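Local coordinates for protein probable ribose-5-phosphate isomerase B (Mycoplasma genitalium, PDB 6MU0) that probably interconverts ribulose 5-phosphate and ribose 5-phosphate in the non-oxidative stage of the pentose phosphate pathway, at residues Ala104-Leu118 and Ile131-His145. Residues are numbered along the deposited sequence; the frame is centred on the assembly and turned at random.
Sequences AALARQHDNANVLCL and IVDDFLKANFEGGRH
F135 lies flat between R108 and L116: in one of two R108 conformers, its CD rests on one face, 4.0 Å from the ring centroid, and CB of L116 covers the opposite face. A flat ring suits a place covered on both faces, and the small methyls of A107 and A113 allow close approach at its rim. In that conformer R108, with CG anti to the backbone N (chi1 -153°) and the chain bent at chi2, carries its guanidinium to the end of helix 131-137. There NH2 donates to O of F135, a carbonyl near the helix C-terminus, at 2.9 Å, and weakly to O of L136. A105 and A138 let the backbones come close, CB to CB 3.9 Å. Beyond the helix, N of E141 donates to O of Q109 at 2.9 Å, and the amide of N112 stacks on the F140 ring. H110, probably the proton donor, stacks offset on H145, centroids 4.0 Å apart; L106 CD2 covers the opposite face of H110. L116 of strand 115-117 and nearby L118 pack on I131 and V132. The helix segments run roughly parallel (29°); V132 and L136 reach helix 22-34, within a Rossmann-like alpha/beta sandwich whose parallel sheet has strand order 2-1-3-5-4.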
ATOM      1  N   ALA A 104      10.966   3.475   4.556  1.00 10.45           N
ATOM      2  CA  ALA A 104       9.901   3.734   3.587  1.00 10.15           C
ATOM      3  C   ALA A 104      10.421   3.747   2.154  1.00 10.06           C
ATOM      4  O   ALA A 104       9.841   3.105   1.273  1.00 10.40           O
ATOM      5  CB  ALA A 104       9.167   5.035   3.918  1.00 11.16           C
ATOM      6  N   ALA A 105      11.489   4.504   1.892  1.00 10.44           N
ATOM      7  CA  ALA A 105      12.025   4.554   0.536  1.00 10.68           C
ATOM      8  C   ALA A 105      12.505   3.184   0.078  1.00 10.41           C
ATOM      9  O   ALA A 105      12.332   2.825  -1.092  1.00  9.93           O
ATOM     10  CB  ALA A 105      13.155   5.580   0.455  1.00 12.85           C
ATOM     11  N   LEU A 106      13.111   2.407   0.984  1.00 10.12           N
ATOM     12  CA  LEU A 106      13.654   1.102   0.617  1.00  9.32           C
ATOM     13  C   LEU A 106      12.576   0.162   0.100  1.00  8.74           C
ATOM     14  O   LEU A 106      12.856  -0.691  -0.750  1.00  8.89           O
ATOM     15  CB  LEU A 106      14.370   0.461   1.802  1.00  9.90           C
ATOM     16  CG  LEU A 106      15.771   1.001   2.067  1.00 10.92           C
ATOM     17  CD1 LEU A 106      16.242   0.570   3.444  1.00 11.84           C
ATOM     18  CD2 LEU A 106      16.750   0.530   0.991  1.00 11.63           C
ATOM     19  N   ALA A 107      11.343   0.290   0.604  1.00  9.03           N
ATOM     20  CA  ALA A 107      10.263  -0.573   0.138  1.00  9.22           C
ATOM     21  C   ALA A 107      10.035  -0.409  -1.356  1.00  9.99           C
ATOM     22  O   ALA A 107       9.642  -1.365  -2.032  1.00 10.96           O
ATOM     23  CB  ALA A 107       8.977  -0.261   0.901  1.00 10.18           C
ATOM     24  N   ARG A 108      10.260   0.792  -1.882  1.00 10.31           N
ATOM     25  CA  ARG A 108      10.206   1.048  -3.314  0.65 11.29           C
ATOM     26  C   ARG A 108      11.542   0.723  -3.984  1.00 10.62           C
ATOM     27  O   ARG A 108      11.586   0.016  -4.994  1.00 11.75           O
ATOM     28  CB  ARG A 108       9.862   2.526  -3.524  0.65 13.17           C
ATOM     29  CG  ARG A 108       9.166   2.843  -4.825  0.65 14.57           C
ATOM     30  CD  ARG A 108       7.658   2.687  -4.707  0.65 15.68           C
ATOM     31  NE  ARG A 108       7.018   2.899  -5.999  0.65 15.43           N
ATOM     32  CZ  ARG A 108       6.663   4.088  -6.477  0.65 15.63           C
ATOM     33  NH1 ARG A 108       6.090   4.175  -7.668  0.65 17.41           N
ATOM     34  NH2 ARG A 108       6.880   5.193  -5.771  0.65 14.93           N
ATOM     35  N   GLN A 109      12.638   1.237  -3.414  1.00  9.77           N
ATOM     36  CA  GLN A 109      13.955   1.159  -4.048  1.00  9.86           C
ATOM     37  C   GLN A 109      14.401  -0.280  -4.260  1.00  9.28           C
ATOM     38  O   GLN A 109      14.918  -0.628  -5.332  1.00 10.66           O
ATOM     39  CB  GLN A 109      14.976   1.907  -3.189  1.00 10.79           C
ATOM     40  CG  GLN A 109      14.785   3.410  -3.172  1.00 11.92           C
ATOM     41  CD  GLN A 109      15.543   4.084  -2.041  1.00 12.80           C
ATOM     42  OE1 GLN A 109      15.915   3.443  -1.061  1.00 14.22           O
ATOM     43  NE2 GLN A 109      15.767   5.392  -2.173  1.00 14.92           N
ATOM     44  N   HIS A 110      14.258  -1.119  -3.229  1.00  9.26           N
ATOM     45  CA  HIS A 110      14.688  -2.511  -3.304  1.00  9.44           C
ATOM     46  C   HIS A 110      13.554  -3.466  -3.640  1.00  8.94           C
ATOM     47  O   HIS A 110      13.741  -4.386  -4.439  1.00 10.10           O
ATOM     48  CB  HIS A 110      15.300  -2.965  -1.974  1.00  9.28           C
ATOM     49  CG  HIS A 110      16.646  -2.392  -1.700  1.00  9.26           C
ATOM     50  ND1 HIS A 110      17.494  -2.925  -0.754  1.00 10.67           N
ATOM     51  CD2 HIS A 110      17.301  -1.341  -2.250  1.00 10.34           C
ATOM     52  CE1 HIS A 110      18.612  -2.221  -0.728  1.00 10.69           C
ATOM     53  NE2 HIS A 110      18.523  -1.258  -1.629  1.00 10.60           N
ATOM     54  N   ASP A 111      12.378  -3.281  -3.044  1.00  9.26           N
ATOM     55  CA  ASP A 111      11.330  -4.288  -3.143  1.00  9.93           C
ATOM     56  C   ASP A 111      10.296  -3.999  -4.220  1.00  9.11           C
ATOM     57  O   ASP A 111       9.412  -4.833  -4.435  1.00  9.80           O
ATOM     58  CB  ASP A 111      10.605  -4.439  -1.798  1.00 11.85           C
ATOM     59  CG  ASP A 111      11.543  -4.676  -0.653  1.00 15.58           C
ATOM     60  OD1 ASP A 111      12.085  -5.785  -0.547  1.00 17.13           O
ATOM     61  OD2 ASP A 111      11.728  -3.750   0.156  1.00 15.81           O
ATOM     62  N   ASN A 112      10.373  -2.841  -4.880  1.00  9.77           N
ATOM     63  CA  ASN A 112       9.426  -2.454  -5.928  1.00 10.93           C
ATOM     64  C   ASN A 112       7.974  -2.602  -5.478  1.00  9.62           C
ATOM     65  O   ASN A 112       7.099  -2.979  -6.255  1.00 10.04           O
ATOM     66  CB  ASN A 112       9.666  -3.213  -7.233  1.00 13.40           C
ATOM     67  CG  ASN A 112       9.049  -2.515  -8.416  1.00 15.63           C
ATOM     68  OD1 ASN A 112       8.849  -1.301  -8.390  1.00 16.19           O
ATOM     69  ND2 ASN A 112       8.734  -3.273  -9.461  1.00 19.01           N
ATOM     70  N   ALA A 113       7.706  -2.305  -4.210  1.00  9.04           N
ATOM     71  CA  ALA A 113       6.367  -2.548  -3.698  1.00  8.86           C
ATOM     72  C   ALA A 113       5.346  -1.717  -4.461  1.00  8.54           C
ATOM     73  O   ALA A 113       5.583  -0.550  -4.772  1.00  9.79           O
ATOM     74  CB  ALA A 113       6.304  -2.184  -2.218  1.00 10.05           C
ATOM     75  N   ASN A 114       4.197  -2.321  -4.757  1.00  8.28           N
ATOM     76  CA  ASN A 114       3.074  -1.564  -5.291  1.00  8.32           C
ATOM     77  C   ASN A 114       1.927  -1.410  -4.305  1.00  7.92           C
ATOM     78  O   ASN A 114       0.933  -0.756  -4.636  1.00  8.79           O
ATOM     79  CB  ASN A 114       2.600  -2.096  -6.652  1.00  8.61           C
ATOM     80  CG  ASN A 114       2.273  -3.574  -6.631  1.00  8.30           C
ATOM     81  OD1 ASN A 114       2.033  -4.165  -5.575  1.00  8.58           O
ATOM     82  ND2 ASN A 114       2.256  -4.186  -7.810  1.00 10.48           N
ATOM     83  N   VAL A 115       2.060  -1.953  -3.092  1.00  8.00           N
ATOM     84  CA  VAL A 115       1.103  -1.736  -2.021  1.00  7.82           C
ATOM     85  C   VAL A 115       1.885  -1.432  -0.751  1.00  7.78           C
ATOM     86  O   VAL A 115       2.804  -2.178  -0.382  1.00  8.81           O
ATOM     87  CB  VAL A 115       0.159  -2.939  -1.823  1.00  8.12           C
ATOM     88  CG1 VAL A 115      -0.708  -2.761  -0.576  1.00  9.15           C
ATOM     89  CG2 VAL A 115      -0.730  -3.139  -3.055  1.00  9.43           C
ATOM     90  N   LEU A 116       1.536  -0.321  -0.111  1.00  7.23           N
ATOM     91  CA  LEU A 116       2.142   0.139   1.126  1.00  7.64           C
ATOM     92  C   LEU A 116       1.168  -0.156   2.257  1.00  7.11           C
ATOM     93  O   LEU A 116       0.012   0.279   2.211  1.00  7.74           O
ATOM     94  CB  LEU A 116       2.386   1.645   1.017  1.00  8.57           C
ATOM     95  CG  LEU A 116       2.878   2.349   2.275  1.00  8.94           C
ATOM     96  CD1 LEU A 116       4.254   1.849   2.686  1.00 10.03           C
ATOM     97  CD2 LEU A 116       2.887   3.853   2.024  1.00  9.80           C
ATOM     98  N   CYS A 117       1.637  -0.890   3.266  1.00  7.20           N
ATOM     99  CA  CYS A 117       0.834  -1.285   4.415  1.00  7.13           C
ATOM    100  C   CYS A 117       1.319  -0.539   5.649  1.00  7.27           C
ATOM    101  O   CYS A 117       2.531  -0.474   5.906  1.00  7.77           O
ATOM    102  CB  CYS A 117       0.923  -2.794   4.635  1.00  7.46           C
ATOM    103  SG  CYS A 117       0.344  -3.728   3.189  1.00  8.50           S
ATOM    104  N   LEU A 118       0.363   0.009   6.406  1.00  6.85           N
ATOM    105  CA  LEU A 118       0.625   0.931   7.499  1.00  7.06           C
ATOM    106  C   LEU A 118      -0.130   0.495   8.747  1.00  6.63           C
ATOM    107  O   LEU A 118      -1.197  -0.128   8.676  1.00  7.48           O
ATOM    108  CB  LEU A 118       0.146   2.346   7.150  1.00  7.32           C
ATOM    109  CG  LEU A 118       0.710   2.961   5.872  1.00  8.03           C
ATOM    110  CD1 LEU A 118       0.042   4.290   5.580  1.00  8.57           C
ATOM    111  CD2 LEU A 118       2.214   3.125   5.967  1.00  8.78           C
ATOM    112  N   ILE A 131       5.940   8.471   5.824  1.00  8.93           N
ATOM    113  CA  ILE A 131       6.160   7.188   5.164  1.00  9.14           C
ATOM    114  C   ILE A 131       5.554   7.203   3.767  1.00  8.98           C
ATOM    115  O   ILE A 131       6.200   6.821   2.784  1.00  9.24           O
ATOM    116  CB  ILE A 131       5.578   6.059   6.032  1.00  8.74           C
ATOM    117  CG1 ILE A 131       6.439   5.851   7.287  1.00  9.06           C
ATOM    118  CG2 ILE A 131       5.405   4.777   5.223  1.00  9.66           C
ATOM    119  CD1 ILE A 131       5.765   5.013   8.354  1.00  9.65           C
ATOM    120  N   VAL A 132       4.294   7.638   3.668  1.00  8.81           N
ATOM    121  CA  VAL A 132       3.621   7.731   2.374  1.00  9.03           C
ATOM    122  C   VAL A 132       4.413   8.615   1.420  1.00  9.49           C
ATOM    123  O   VAL A 132       4.671   8.245   0.269  1.00 10.33           O
ATOM    124  CB  VAL A 132       2.179   8.237   2.559  1.00  9.48           C
ATOM    125  CG1 VAL A 132       1.552   8.568   1.216  1.00 10.90           C
ATOM    126  CG2 VAL A 132       1.329   7.200   3.281  1.00  9.90           C
ATOM    127  N   ASP A 133       4.810   9.802   1.883  1.00  9.66           N
ATOM    128  CA  ASP A 133       5.508  10.731   0.997  1.00 10.85           C
ATOM    129  C   ASP A 133       6.820  10.141   0.490  1.00 11.22           C
ATOM    130  O   ASP A 133       7.144  10.262  -0.699  1.00 12.00           O
ATOM    131  CB  ASP A 133       5.770  12.058   1.715  1.00 11.62           C
ATOM    132  CG  ASP A 133       4.531  12.945   1.816  1.00 12.68           C
ATOM    133  OD1 ASP A 133       3.510  12.670   1.146  1.00 14.12           O
ATOM    134  OD2 ASP A 133       4.594  13.932   2.577  1.00 14.03           O
ATOM    135  N   ASP A 134       7.595   9.506   1.374  1.00 11.00           N
ATOM    136  CA  ASP A 134       8.886   8.973   0.947  1.00 13.17           C
ATOM    137  C   ASP A 134       8.718   7.754   0.049  1.00 13.57           C
ATOM    138  O   ASP A 134       9.504   7.551  -0.884  1.00 16.13           O
ATOM    139  CB  ASP A 134       9.777   8.666   2.150  1.00 17.51           C
ATOM    140  CG  ASP A 134      11.093   9.430   2.104  1.00 22.94           C
ATOM    141  OD1 ASP A 134      11.180  10.435   1.361  1.00 25.53           O
ATOM    142  OD2 ASP A 134      12.051   9.021   2.790  1.00 26.35           O
ATOM    143  N   PHE A 135       7.697   6.935   0.314  1.00 12.74           N
ATOM    144  CA  PHE A 135       7.398   5.801  -0.552  1.00 13.34           C
ATOM    145  C   PHE A 135       7.052   6.268  -1.961  1.00 13.28           C
ATOM    146  O   PHE A 135       7.543   5.707  -2.948  1.00 14.72           O
ATOM    147  CB  PHE A 135       6.241   5.015   0.064  1.00 13.49           C
ATOM    148  CG  PHE A 135       5.823   3.806  -0.722  1.00 13.63           C
ATOM    149  CD1 PHE A 135       6.473   2.598  -0.547  1.00 14.82           C
ATOM    150  CD2 PHE A 135       4.755   3.863  -1.603  1.00 13.96           C
ATOM    151  CE1 PHE A 135       6.078   1.474  -1.242  1.00 15.85           C
ATOM    152  CE2 PHE A 135       4.358   2.742  -2.309  1.00 14.90           C
ATOM    153  CZ  PHE A 135       5.024   1.547  -2.128  1.00 15.71           C
ATOM    154  N   LEU A 136       6.233   7.317  -2.073  1.00 13.11           N
ATOM    155  CA  LEU A 136       5.823   7.802  -3.387  1.00 13.72           C
ATOM    156  C   LEU A 136       6.955   8.516  -4.115  1.00 14.13           C
ATOM    157  O   LEU A 136       7.031   8.455  -5.347  1.00 16.89           O
ATOM    158  CB  LEU A 136       4.613   8.725  -3.251  1.00 13.35           C
ATOM    159  CG  LEU A 136       3.335   8.023  -2.799  1.00 14.73           C
ATOM    160  CD1 LEU A 136       2.234   9.023  -2.560  1.00 15.11           C
ATOM    161  CD2 LEU A 136       2.907   6.999  -3.833  1.00 16.66           C
ATOM    162  N   LYS A 137       7.835   9.197  -3.378  1.00 14.16           N
ATOM    163  CA  LYS A 137       8.945   9.920  -3.991  1.00 16.32           C
ATOM    164  C   LYS A 137      10.059   8.988  -4.456  1.00 17.22           C
ATOM    165  O   LYS A 137      10.772   9.313  -5.412  1.00 18.13           O
ATOM    166  CB  LYS A 137       9.501  10.935  -2.989  1.00 19.31           C
ATOM    167  CG  LYS A 137      10.568  11.866  -3.540  1.00 24.04           C
ATOM    168  CD  LYS A 137      11.017  12.861  -2.479  1.00 28.06           C
ATOM    169  CE  LYS A 137      12.069  13.817  -3.021  1.00 31.09           C
ATOM    170  NZ  LYS A 137      12.508  14.799  -1.989  1.00 33.54           N
ATOM    171  N   ALA A 138      10.228   7.846  -3.798  1.00 15.94           N
ATOM    172  CA  ALA A 138      11.306   6.932  -4.122  1.00 16.69           C
ATOM    173  C   ALA A 138      11.039   6.237  -5.455  1.00 17.01           C
ATOM    174  O   ALA A 138       9.905   6.161  -5.933  1.00 18.48           O
ATOM    175  CB  ALA A 138      11.447   5.889  -3.015  1.00 16.62           C
ATOM    176  N   ASN A 139      12.114   5.727  -6.055  1.00 17.61           N
ATOM    177  CA  ASN A 139      12.050   4.987  -7.307  1.00 18.96           C
ATOM    178  C   ASN A 139      12.729   3.635  -7.140  1.00 16.65           C
ATOM    179  O   ASN A 139      13.735   3.514  -6.433  1.00 16.93           O
ATOM    180  CB  ASN A 139      12.745   5.759  -8.435  1.00 22.71           C
ATOM    181  CG  ASN A 139      12.095   7.099  -8.709  1.00 28.66           C
ATOM    182  OD1 ASN A 139      10.887   7.179  -8.918  1.00 30.67           O
ATOM    183  ND2 ASN A 139      12.891   8.160  -8.696  1.00 31.02           N
ATOM    184  N   PHE A 140      12.170   2.622  -7.797  1.00 14.55           N
ATOM    185  CA  PHE A 140      12.792   1.305  -7.835  1.00 13.01           C
ATOM    186  C   PHE A 140      14.181   1.406  -8.458  1.00 12.77           C
ATOM    187  O   PHE A 140      14.364   2.057  -9.491  1.00 15.09           O
ATOM    188  CB  PHE A 140      11.900   0.363  -8.650  1.00 13.34           C
ATOM    189  CG  PHE A 140      12.388  -1.058  -8.712  1.00 13.35           C
ATOM    190  CD1 PHE A 140      12.784  -1.730  -7.564  1.00 12.47           C
ATOM    191  CD2 PHE A 140      12.425  -1.732  -9.922  1.00 15.01           C
ATOM    192  CE1 PHE A 140      13.220  -3.044  -7.625  1.00 13.65           C
ATOM    193  CE2 PHE A 140      12.865  -3.045  -9.992  1.00 16.17           C
ATOM    194  CZ  PHE A 140      13.258  -3.702  -8.842  1.00 14.77           C
ATOM    195  N   GLU A 141      15.166   0.770  -7.821  1.00 12.30           N
ATOM    196  CA  GLU A 141      16.558   0.862  -8.249  1.00 12.40           C
ATOM    197  C   GLU A 141      16.974  -0.231  -9.234  1.00 12.52           C
ATOM    198  O   GLU A 141      18.087  -0.168  -9.768  1.00 14.97           O
ATOM    199  CB  GLU A 141      17.496   0.946  -7.027  1.00 12.11           C
ATOM    200  CG  GLU A 141      17.345   2.275  -6.266  1.00 12.50           C
ATOM    201  CD  GLU A 141      18.154   2.370  -4.977  1.00 12.48           C
ATOM    202  OE1 GLU A 141      18.791   1.378  -4.572  1.00 14.14           O
ATOM    203  OE2 GLU A 141      18.135   3.460  -4.361  1.00 14.04           O
ATOM    204  N   GLY A 142      16.108  -1.206  -9.510  1.00 13.46           N
ATOM    205  CA  GLY A 142      16.384  -2.199 -10.535  1.00 13.74           C
ATOM    206  C   GLY A 142      17.621  -3.029 -10.237  1.00 13.29           C
ATOM    207  O   GLY A 142      17.982  -3.275  -9.087  1.00 12.36           O
ATOM    208  N   GLY A 143      18.282  -3.473 -11.300  1.00 14.10           N
ATOM    209  CA  GLY A 143      19.521  -4.215 -11.124  1.00 14.33           C
ATOM    210  C   GLY A 143      19.294  -5.519 -10.388  1.00 13.36           C
ATOM    211  O   GLY A 143      18.386  -6.298 -10.705  1.00 13.79           O
ATOM    212  N   ARG A 144      20.125  -5.759  -9.366  1.00 12.79           N
ATOM    213  CA  ARG A 144      19.979  -6.970  -8.563  1.00 11.46           C
ATOM    214  C   ARG A 144      18.583  -7.082  -7.969  1.00 11.76           C
ATOM    215  O   ARG A 144      18.074  -8.194  -7.769  1.00 12.31           O
ATOM    216  CB  ARG A 144      21.039  -7.001  -7.461  1.00 11.92           C
ATOM    217  CG  ARG A 144      20.891  -5.904  -6.409  1.00 10.94           C
ATOM    218  CD  ARG A 144      22.176  -5.747  -5.612  1.00 10.93           C
ATOM    219  NE  ARG A 144      22.068  -4.829  -4.475  1.00  9.80           N
ATOM    220  CZ  ARG A 144      22.226  -3.512  -4.546  1.00  9.28           C
ATOM    221  NH1 ARG A 144      22.502  -2.930  -5.711  1.00 10.20           N
ATOM    222  NH2 ARG A 144      22.121  -2.779  -3.444  1.00  9.59           N
ATOM    223  N   HIS A 145      17.946  -5.948  -7.685  1.00 10.86           N
ATOM    224  CA  HIS A 145      16.612  -5.993  -7.106  1.00 10.80           C
ATOM    225  C   HIS A 145      15.590  -6.498  -8.107  1.00 11.77           C
ATOM    226  O   HIS A 145      14.622  -7.162  -7.716  1.00 12.13           O
ATOM    227  CB  HIS A 145      16.241  -4.613  -6.583  1.00  9.51           C
ATOM    228  CG  HIS A 145      17.316  -3.999  -5.752  1.00  9.84           C
ATOM    229  ND1 HIS A 145      17.704  -4.527  -4.540  1.00 10.19           N
ATOM    230  CD2 HIS A 145      18.120  -2.934  -5.981  1.00 10.30           C
ATOM    231  CE1 HIS A 145      18.689  -3.800  -4.048  1.00  9.86           C
ATOM    232  NE2 HIS A 145      18.957  -2.824  -4.899  1.00 10.15           N
TER
HETATM  233  O   HOH W   1      12.722   6.487   3.670  1.00 17.30           O
HETATM  234  O   HOH W   2      14.679   6.612  -4.711  1.00 17.43           O